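PDB 3DF6: ORF99 from Acidianus Filamentous Virus 1, which is of unknown function but belongs to the DUF1374 family, is stable to heat and acid, and may be related to the anti-CRISPR protein AcrID1. Local coordinates for residues F6-L10 with M27-L33; D20-E26 with I90-N94; F38-I42 with L73-Y77. The protein carries 2 engineered substitutions. All coordinates share one frame; numbering follows the deposited sequence.

Interaction 1: residues F6-L10 with M27-L33. Engineered in segment 27-33: Met27 (natural residue Leu).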
loop_
_atom_site.group_PDB
_atom_site.type_symbol
_atom_site.label_atom_id
_atom_site.label_comp_id
_atom_site.label_asym_id
_atom_site.label_seq_id
_atom_site.Cartn_x
_atom_site.Cartn_y
_atom_site.Cartn_z
ATOM N N PHE C 6 11.059 -3.212 7.496
ATOM C CA PHE C 6 9.626 -2.971 7.353
ATOM C C PHE C 6 9.305 -1.473 7.437
ATOM O O PHE C 6 8.595 -0.940 6.574
ATOM C CB PHE C 6 8.842 -3.815 8.387
ATOM C CG PHE C 6 7.352 -3.584 8.370
ATOM C CD1 PHE C 6 6.544 -4.196 7.414
ATOM C CD2 PHE C 6 6.747 -2.747 9.315
ATOM C CE1 PHE C 6 5.164 -3.986 7.399
ATOM C CE2 PHE C 6 5.356 -2.549 9.313
ATOM C CZ PHE C 6 4.576 -3.149 8.342
ATOM N N HIS C 7 9.870 -0.778 8.433
ATOM C CA HIS C 7 9.591 0.655 8.571
ATOM C C HIS C 7 10.213 1.465 7.438
ATOM O O HIS C 7 9.604 2.427 6.953
ATOM C CB HIS C 7 10.014 1.172 9.954
ATOM C CG HIS C 7 9.291 0.499 11.082
ATOM N ND1 HIS C 7 9.745 0.519 12.382
ATOM C CD2 HIS C 7 8.153 -0.236 11.094
ATOM C CE1 HIS C 7 8.910 -0.162 13.149
ATOM N NE2 HIS C 7 7.942 -0.641 12.389
ATOM N N LYS C 8 11.412 1.069 7.021
ATOM C CA LYS C 8 12.042 1.634 5.823
ATOM C C LYS C 8 11.158 1.481 4.574
ATOM O O LYS C 8 11.056 2.409 3.770
ATOM C CB LYS C 8 13.417 0.995 5.562
ATOM C CG LYS C 8 14.559 1.695 6.260
ATOM C CD LYS C 8 15.923 1.044 5.952
ATOM C CE LYS C 8 16.285 1.101 4.452
ATOM N NZ LYS C 8 17.509 0.320 4.142
ATOM N N LEU C 9 10.553 0.312 4.392
ATOM C CA LEU C 9 9.609 0.121 3.282
ATOM C C LEU C 9 8.380 1.034 3.390
ATOM O O LEU C 9 7.959 1.638 2.394
ATOM C CB LEU C 9 9.197 -1.354 3.117
ATOM C CG LEU C 9 8.168 -1.645 2.007
ATOM C CD1 LEU C 9 8.488 -2.932 1.270
ATOM C CD2 LEU C 9 6.701 -1.676 2.536
ATOM N N LEU C 10 7.814 1.166 4.588
ATOM C CA LEU C 10 6.663 2.062 4.756
ATOM C C LEU C 10 6.995 3.507 4.366
ATOM O O LEU C 10 6.177 4.184 3.731
ATOM C CB LEU C 10 6.138 2.033 6.190
ATOM C CG LEU C 10 5.632 0.686 6.742
ATOM C CD1 LEU C 10 5.163 0.839 8.196
ATOM C CD2 LEU C 10 4.524 0.119 5.858
HETATM N N MSE C 27 -3.141 1.270 3.745
HETATM C CA MSE C 27 -2.584 0.070 4.360
HETATM C C MSE C 27 -3.060 0.041 5.802
HETATM O O MSE C 27 -3.036 1.071 6.484
HETATM C CB MSE C 27 -1.062 0.103 4.376
HETATM C CG MSE C 27 -0.368 -0.005 3.053
HETATM SE SE MSE C 27 1.542 -0.009 3.450
HETATM C CE MSE C 27 1.793 1.777 4.159
ATOM N N LYS C 28 -3.498 -1.131 6.234
ATOM C CA LYS C 28 -3.836 -1.374 7.617
ATOM C C LYS C 28 -2.641 -2.081 8.236
ATOM O O LYS C 28 -2.072 -2.999 7.621
ATOM C CB LYS C 28 -5.091 -2.232 7.709
ATOM C CG LYS C 28 -5.610 -2.447 9.124
ATOM C CD LYS C 28 -6.933 -3.197 9.082
ATOM C CE LYS C 28 -7.618 -3.232 10.459
ATOM N NZ LYS C 28 -6.795 -4.009 11.411
ATOM N N LEU C 29 -2.276 -1.639 9.445
ATOM C CA LEU C 29 -1.013 -1.987 10.073
ATOM C C LEU C 29 -1.033 -1.836 11.588
ATOM O O LEU C 29 -1.788 -1.032 12.136
ATOM C CB LEU C 29 0.034 -0.886 9.780
ATOM C CG LEU C 29 0.320 -0.539 8.315
ATOM C CD1 LEU C 29 0.916 0.847 8.188
ATOM C CD2 LEU C 29 1.235 -1.644 7.703
ATOM N N ASN C 30 -0.060 -2.539 12.225
ATOM C CA ASN C 30 0.006 -2.512 13.689
ATOM C C ASN C 30 1.471 -2.636 14.005
ATOM O O ASN C 30 1.956 -3.700 14.359
ATOM C CB ASN C 30 -0.805 -3.586 14.406
ATOM C CG ASN C 30 -0.853 -3.387 15.909
ATOM O OD1 ASN C 30 -0.283 -2.442 16.462
ATOM N ND2 ASN C 30 -1.526 -4.303 16.582
ATOM N N THR C 31 2.192 -1.538 13.848
ATOM C CA THR C 31 3.634 -1.553 14.064
ATOM C C THR C 31 4.025 -0.268 14.793
ATOM O O THR C 31 3.373 0.775 14.633
ATOM C CB THR C 31 4.393 -1.765 12.693
ATOM O OG1 THR C 31 5.798 -1.948 12.920
ATOM C CG2 THR C 31 4.146 -0.602 11.715
ATOM N N THR C 32 5.065 -0.348 15.619
ATOM C CA THR C 32 5.434 0.777 16.459
ATOM C C THR C 32 6.730 1.428 15.989
ATOM O O THR C 32 7.797 0.800 15.992
ATOM C CB THR C 32 5.525 0.368 17.956
ATOM O OG1 THR C 32 4.245 -0.099 18.385
ATOM C CG2 THR C 32 5.928 1.570 18.828
ATOM N N LEU C 33 6.610 2.693 15.603
ATOM C CA LEU C 33 7.703 3.488 15.079
ATOM C C LEU C 33 8.336 4.380 16.129
ATOM O O LEU C 33 7.627 5.050 16.888
ATOM C CB LEU C 33 7.206 4.411 13.967
ATOM C CG LEU C 33 7.082 3.889 12.530
ATOM C CD1 LEU C 33 6.101 2.722 12.443
ATOM C CD2 LEU C 33 6.640 5.030 11.632
#
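His7 and Thr31 make the single hydrogen bond between helix residues 6-10 and strand residues 27-33. NE2 of His7 lies 2.6 Å from OG1 of Thr31, and the bond is nearly straight at 167°. OG1 sits at the edge of the imidazole, near its plane, while Leu33 places CD1 over the centre of one face, 3.9 Å from the ring centroid, a CH-pi contact almost along the ring normal. ND1, the other ring nitrogen, has a weak hydrogen bond to Glu37, so both nitrogens have a partner, which favours this rotation of the ring. Thr31 holds OG1 opposite its own backbone N (chi1 -173°), which sends CG2 to the rim of Phe6, 3.3 Å from CE2. On that same rim, Phe6 CZ meets Leu29 CD2 at 3.7 Å.

The framework is helix 3-18 laid across strand 25-34, which is outermost in the five-stranded antiparallel sheet of this chain. The short axes run at 95° with a closest approach of 10.3 Å, leaving the gap to be bridged by side chains. Leu10 does much of this. Its CG rides over one face of the Phe6 ring, its CD1 meets Thr31 CG2 tip to tip at 3.9 Å, and its CD2 lies 3.6 Å from CE of Met27, an engineered selenomethionine whose chain bends at the selenium to bring that methyl round. Met27, Lys28 and Leu29 also pair antiparallel with a strand of the second subunit, so the sheet continues across the interface.

Interaction 2: residues D20-E26 with I90-N94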
loop_
_atom_site.group_PDB
_atom_site.type_symbol
_atom_site.label_atom_id
_atom_site.label_comp_id
_atom_site.label_asym_id
_atom_site.label_seq_id
_atom_site.Cartn_x
_atom_site.Cartn_y
_atom_site.Cartn_z
ATOM N N ASP C 20 4.145 10.221 -7.048
ATOM C CA ASP C 20 3.038 9.810 -7.890
ATOM C C ASP C 20 3.311 8.557 -8.724
ATOM O O ASP C 20 2.674 8.340 -9.746
ATOM C CB ASP C 20 2.547 10.955 -8.788
ATOM C CG ASP C 20 1.113 10.768 -9.210
ATOM O OD1 ASP C 20 0.292 10.307 -8.382
ATOM O OD2 ASP C 20 0.807 11.079 -10.373
ATOM N N ARG C 21 4.258 7.737 -8.289
ATOM C CA ARG C 21 4.429 6.392 -8.823
ATOM C C ARG C 21 3.339 5.504 -8.213
ATOM O O ARG C 21 2.652 4.735 -8.930
ATOM C CB ARG C 21 5.843 5.884 -8.532
ATOM C CG ARG C 21 6.915 6.814 -9.087
ATOM C CD ARG C 21 8.212 6.086 -9.427
ATOM N NE ARG C 21 8.048 5.130 -10.518
ATOM C CZ ARG C 21 9.062 4.596 -11.194
ATOM N NH1 ARG C 21 10.311 4.937 -10.894
ATOM N NH2 ARG C 21 8.831 3.726 -12.164
ATOM N N ILE C 22 3.165 5.629 -6.891
ATOM C CA ILE C 22 1.947 5.122 -6.258
ATOM C C ILE C 22 0.969 6.293 -6.327
ATOM O O ILE C 22 1.223 7.351 -5.757
ATOM C CB ILE C 22 2.170 4.623 -4.829
ATOM C CG1 ILE C 22 3.086 3.374 -4.823
ATOM C CG2 ILE C 22 0.834 4.270 -4.158
ATOM C CD1 ILE C 22 3.678 3.064 -3.416
ATOM N N LYS C 23 -0.112 6.130 -7.089
ATOM C CA LYS C 23 -1.066 7.215 -7.280
ATOM C C LYS C 23 -1.833 7.481 -5.974
ATOM O O LYS C 23 -1.956 8.635 -5.553
ATOM C CB LYS C 23 -2.066 6.870 -8.381
ATOM C CG LYS C 23 -1.459 6.366 -9.706
ATOM C CD LYS C 23 -0.442 7.316 -10.273
ATOM C CE LYS C 23 0.320 6.665 -11.449
ATOM N NZ LYS C 23 1.421 7.537 -11.900
ATOM N N GLU C 24 -2.386 6.409 -5.390
ATOM C CA GLU C 24 -3.104 6.446 -4.099
ATOM C C GLU C 24 -2.920 5.096 -3.418
ATOM O O GLU C 24 -2.609 4.102 -4.084
ATOM C CB GLU C 24 -4.615 6.680 -4.317
ATOM C CG GLU C 24 -4.930 8.041 -4.952
ATOM C CD GLU C 24 -6.395 8.375 -4.855
ATOM O OE1 GLU C 24 -7.212 7.470 -5.133
ATOM O OE2 GLU C 24 -6.729 9.535 -4.487
ATOM N N PHE C 25 -3.136 5.030 -2.113
ATOM C CA PHE C 25 -2.960 3.744 -1.418
ATOM C C PHE C 25 -3.602 3.832 -0.051
ATOM O O PHE C 25 -3.929 4.926 0.426
ATOM C CB PHE C 25 -1.460 3.370 -1.273
ATOM C CG PHE C 25 -0.741 4.156 -0.187
ATOM C CD1 PHE C 25 -0.629 3.638 1.105
ATOM C CD2 PHE C 25 -0.239 5.429 -0.443
ATOM C CE1 PHE C 25 0.008 4.387 2.123
ATOM C CE2 PHE C 25 0.393 6.186 0.578
ATOM C CZ PHE C 25 0.514 5.655 1.844
ATOM N N GLU C 26 -3.798 2.671 0.560
ATOM C CA GLU C 26 -4.129 2.576 1.973
ATOM C C GLU C 26 -3.540 1.276 2.488
ATOM O O GLU C 26 -3.440 0.291 1.751
ATOM C CB GLU C 26 -5.647 2.603 2.202
ATOM C CG GLU C 26 -6.388 1.451 1.595
ATOM C CD GLU C 26 -7.910 1.592 1.748
ATOM O OE1 GLU C 26 -8.379 2.390 2.607
ATOM O OE2 GLU C 26 -8.623 0.862 1.030
ATOM N N ILE C 90 -2.278 3.922 7.273
ATOM C CA ILE C 90 -1.730 4.982 6.464
ATOM C C ILE C 90 -2.557 4.986 5.153
ATOM O O ILE C 90 -2.822 3.918 4.581
ATOM C CB ILE C 90 -0.212 4.771 6.130
ATOM C CG1 ILE C 90 0.618 4.566 7.404
ATOM C CG2 ILE C 90 0.332 6.023 5.394
ATOM C CD1 ILE C 90 2.159 4.225 7.182
ATOM N N LYS C 91 -2.975 6.171 4.707
ATOM C CA LYS C 91 -3.750 6.320 3.483
ATOM C C LYS C 91 -3.271 7.536 2.709
ATOM O O LYS C 91 -3.066 8.615 3.292
ATOM C CB LYS C 91 -5.238 6.453 3.794
ATOM C CG LYS C 91 -6.162 6.598 2.564
ATOM C CD LYS C 91 -7.629 6.653 3.035
ATOM C CE LYS C 91 -8.628 6.887 1.898
ATOM N NZ LYS C 91 -8.412 5.931 0.763
ATOM N N GLY C 92 -3.088 7.348 1.399
ATOM C CA GLY C 92 -2.601 8.409 0.519
ATOM C C GLY C 92 -3.652 8.676 -0.537
ATOM O O GLY C 92 -4.103 7.752 -1.212
ATOM N N VAL C 93 -4.033 9.941 -0.672
ATOM C CA VAL C 93 -5.123 10.369 -1.543
ATOM C C VAL C 93 -4.623 11.526 -2.423
ATOM O O VAL C 93 -3.811 12.335 -1.982
ATOM C CB VAL C 93 -6.324 10.795 -0.615
ATOM C CG1 VAL C 93 -7.241 11.785 -1.238
ATOM C CG2 VAL C 93 -7.106 9.559 -0.159
ATOM N N ASN C 94 -5.119 11.624 -3.648
ATOM C CA ASN C 94 -4.839 12.780 -4.496
ATOM C C ASN C 94 -5.982 13.742 -4.379
ATOM O O ASN C 94 -7.093 13.307 -4.153
ATOM C CB ASN C 94 -4.789 12.352 -5.947
ATOM C CG ASN C 94 -3.571 11.574 -6.253
ATOM O OD1 ASN C 94 -2.505 11.861 -5.722
ATOM N ND2 ASN C 94 -3.708 10.585 -7.106
#
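Glu24 OE2 accepts the backbone N-H of Asn94 at 2.8 Å, a practically linear bond (175°) made with the lone pair turned away from the other carboxylate oxygen. A reciprocal pair of main-chain bonds follows: Gly92 N to Phe25 O at 2.7 Å and Phe25 N to Gly92 O at 3.0 Å. Before the corner at Glu24, the ammonium of Lys23 reaches back to the carbonyl of Asp20, NZ to O 2.6 Å, with the donor nearly in line with C=O. Lys71 joins the two segments from outside, through a salt bridge to Asp20 OD1 and a hydrogen bond to Asn94 OD1.

These bonds define an antiparallel register between strands 25-34 and 84-96: Phe25 and Gly92 form a hydrogen-bonded pair, Glu26 and Lys91 the neighbouring non-hydrogen-bonded one. Asp20, with its positive phi, ends helix 3-18 in a Schellman motif, and the chain then turns into the sheet. Glu26 and Lys91 run side by side in the same direction, but their salt bridge is long, OE1 to NZ 4.0 Å. Glu26 of the second subunit brings a like charge close, which Lys91 may partly offset.

Packing takes over on the face carrying Phe25. Its CG stands between the backbone N and the carbonyl carbon (chi1 76°), folding the ring back over the partner strand, with Gly92 N 3.7 Å above the ring plane. Because Gly92 has no side chain, the ring can lie directly on its backbone. Ile90 CG2 meets the ring edge at CZ, 3.6 Å away, and Phe17 adds an edge-to-face contact.

Interaction 3: residues F38-I42 with L73-Y77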
loop_
_atom_site.group_PDB
_atom_site.type_symbol
_atom_site.label_atom_id
_atom_site.label_comp_id
_atom_site.label_asym_id
_atom_site.label_seq_id
_atom_site.Cartn_x
_atom_site.Cartn_y
_atom_site.Cartn_z
ATOM N N PHE C 38 8.958 7.909 12.508
ATOM C CA PHE C 38 7.693 8.624 12.295
ATOM C C PHE C 38 7.901 9.944 11.541
ATOM O O PHE C 38 7.150 10.261 10.624
ATOM C CB PHE C 38 6.964 8.825 13.631
ATOM C CG PHE C 38 5.529 9.306 13.496
ATOM C CD1 PHE C 38 4.519 8.435 13.130
ATOM C CD2 PHE C 38 5.195 10.622 13.801
ATOM C CE1 PHE C 38 3.191 8.873 13.006
ATOM C CE2 PHE C 38 3.866 11.077 13.696
ATOM C CZ PHE C 38 2.862 10.183 13.282
ATOM N N GLU C 39 8.937 10.683 11.919
ATOM C CA GLU C 39 9.318 11.937 11.272
ATOM C C GLU C 39 9.779 11.754 9.828
ATOM O O GLU C 39 9.431 12.540 8.927
ATOM C CB GLU C 39 10.375 12.659 12.127
ATOM C CG GLU C 39 9.742 13.252 13.361
ATOM C CD GLU C 39 10.724 13.872 14.321
ATOM O OE1 GLU C 39 11.954 13.808 14.075
ATOM O OE2 GLU C 39 10.241 14.430 15.337
ATOM N N GLU C 40 10.542 10.700 9.619
ATOM C CA GLU C 40 10.950 10.273 8.295
ATOM C C GLU C 40 9.745 9.924 7.416
ATOM O O GLU C 40 9.730 10.264 6.239
ATOM C CB GLU C 40 11.911 9.082 8.422
ATOM C CG GLU C 40 12.580 8.659 7.145
ATOM C CD GLU C 40 13.403 9.749 6.485
ATOM O OE1 GLU C 40 14.036 10.565 7.204
ATOM O OE2 GLU C 40 13.425 9.764 5.228
ATOM N N LEU C 41 8.744 9.265 8.002
ATOM C CA LEU C 41 7.518 8.865 7.303
ATOM C C LEU C 41 6.745 10.062 6.715
ATOM O O LEU C 41 6.299 10.032 5.562
ATOM C CB LEU C 41 6.595 8.103 8.264
ATOM C CG LEU C 41 5.278 7.504 7.727
ATOM C CD1 LEU C 41 5.565 6.345 6.769
ATOM C CD2 LEU C 41 4.385 7.026 8.871
ATOM N N ILE C 42 6.609 11.101 7.532
ATOM C CA ILE C 42 5.765 12.247 7.250
ATOM C C ILE C 42 6.471 13.398 6.520
ATOM O O ILE C 42 5.829 14.138 5.765
ATOM C CB ILE C 42 5.091 12.675 8.563
ATOM C CG1 ILE C 42 4.062 11.599 8.912
ATOM C CG2 ILE C 42 4.454 14.059 8.472
ATOM C CD1 ILE C 42 3.775 11.478 10.369
ATOM N N LEU C 73 -1.855 12.728 2.974
ATOM C CA LEU C 73 -1.469 11.538 3.726
ATOM C C LEU C 73 -2.188 11.498 5.070
ATOM O O LEU C 73 -2.101 12.432 5.863
ATOM C CB LEU C 73 0.051 11.549 3.957
ATOM C CG LEU C 73 0.626 10.264 4.561
ATOM C CD1 LEU C 73 0.675 9.150 3.450
ATOM C CD2 LEU C 73 1.977 10.508 5.203
ATOM N N PHE C 74 -2.917 10.416 5.326
ATOM C CA PHE C 74 -3.586 10.235 6.603
ATOM C C PHE C 74 -2.857 9.143 7.378
ATOM O O PHE C 74 -2.681 8.039 6.862
ATOM C CB PHE C 74 -5.037 9.806 6.379
ATOM C CG PHE C 74 -5.857 10.815 5.655
ATOM C CD1 PHE C 74 -6.644 11.709 6.367
ATOM C CD2 PHE C 74 -5.855 10.871 4.251
ATOM C CE1 PHE C 74 -7.428 12.658 5.710
ATOM C CE2 PHE C 74 -6.626 11.827 3.573
ATOM C CZ PHE C 74 -7.413 12.730 4.312
ATOM N N VAL C 75 -2.445 9.449 8.609
ATOM C CA VAL C 75 -1.748 8.482 9.460
ATOM C C VAL C 75 -2.539 8.329 10.747
ATOM O O VAL C 75 -2.749 9.293 11.476
ATOM C CB VAL C 75 -0.276 8.906 9.798
ATOM C CG1 VAL C 75 0.423 7.825 10.613
ATOM C CG2 VAL C 75 0.520 9.191 8.525
ATOM N N GLU C 76 -3.012 7.118 10.996
ATOM C CA GLU C 76 -3.739 6.812 12.204
ATOM C C GLU C 76 -2.783 6.146 13.197
ATOM O O GLU C 76 -2.142 5.146 12.863
ATOM C CB GLU C 76 -4.891 5.861 11.871
ATOM C CG GLU C 76 -5.871 5.623 13.012
ATOM C CD GLU C 76 -6.803 4.429 12.746
ATOM O OE1 GLU C 76 -6.633 3.766 11.713
ATOM O OE2 GLU C 76 -7.699 4.158 13.569
ATOM N N TYR C 77 -2.683 6.689 14.410
ATOM C CA TYR C 77 -1.701 6.184 15.371
ATOM C C TYR C 77 -2.094 6.349 16.831
ATOM O O TYR C 77 -2.970 7.168 17.174
ATOM C CB TYR C 77 -0.316 6.828 15.147
ATOM C CG TYR C 77 -0.265 8.340 15.330
ATOM C CD1 TYR C 77 0.097 8.912 16.555
ATOM C CD2 TYR C 77 -0.590 9.191 14.272
ATOM C CE1 TYR C 77 0.142 10.309 16.710
ATOM C CE2 TYR C 77 -0.545 10.558 14.409
ATOM C CZ TYR C 77 -0.175 11.116 15.620
ATOM O OH TYR C 77 -0.141 12.480 15.720
#
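Phe38 turns its edge to the face of Tyr77 in a tilted T-shaped pair, with centroids 4.9 Å apart and planes inclined at 65°. The touching atom is Phe38 CZ, which stands over one face of the tyrosine, displaced toward the rim, and comes within 3.6 Å of Tyr77 CE2. On one face of the Phe38 ring lies Ile42 CD1, one helical turn on and 3.3 Å above the plane, off centre toward the rim. Val75 CG1 approaches the same ring obliquely, 3.8 Å from CE1. Both aromatics have further ring neighbours, since Phe38 stacks with Tyr85 and Tyr77 meets Phe57 with nearly parallel planes.

The torsions place both rings for this meeting. Tyr77 CG lies between its backbone N and carbonyl carbon (chi1 62°), so the ring folds over its own strand and offers a broad side to the helix. Phe38, with its CG opposite the backbone N, extends from the helix to meet it.

Away from the rings, toward Leu73, the contact is aliphatic and looser. Leu41 CD2 is 4.4 Å from Val75 CG1; Ile42 CG1 lies 4.3 Å from Val75 CG2 and 4.4 Å from Leu73 CD2. Leu73, Val75 and Tyr77 alternate along strand 69-80 to face helix 35-42. The axes of segments 38-42 and 73-77 run roughly antiparallel (157°) and approach to 11.2 Å; the helix packs on one face of an antiparallel sheet, an alpha+beta arrangement.

All six touching residues are buried, and no hydrogen bond crosses between the segments. Polar groups find partners elsewhere in the chain: Tyr77 OH with Asp59, and the backbone O of Ile42 with Tyr63 OH. Cohesion here therefore rests on hydrophobic burial and dispersion, to which the edge-to-face pair probably adds an orientation-dependent electrostatic term.

Interactions 1 and 3 pack helices 3-18 and 35-42 on the five-stranded antiparallel sheet, while interaction 2 joins two neighbouring strands within it. Centres lie about 15 Å apart for interactions 1 and 2, about 10 Å for 1 and 3, and about 13 Å for 2 and 3. Interactions 1 and 2 share strand 25-34, and Met27 N to Ile90 O, 2.8 Å, probably continues the bonding between them. Strand 84-96 passes interaction 2 on to strand 69-80 of interaction 3. Along the chain, interactions 1 and 2 alternate, whereas interaction 3 follows 1 and nests within the loop closed by 2. Interactions 1 and 2 reach the second subunit, but interaction 3 stays internal, so one sheet serves both core and dimer interface.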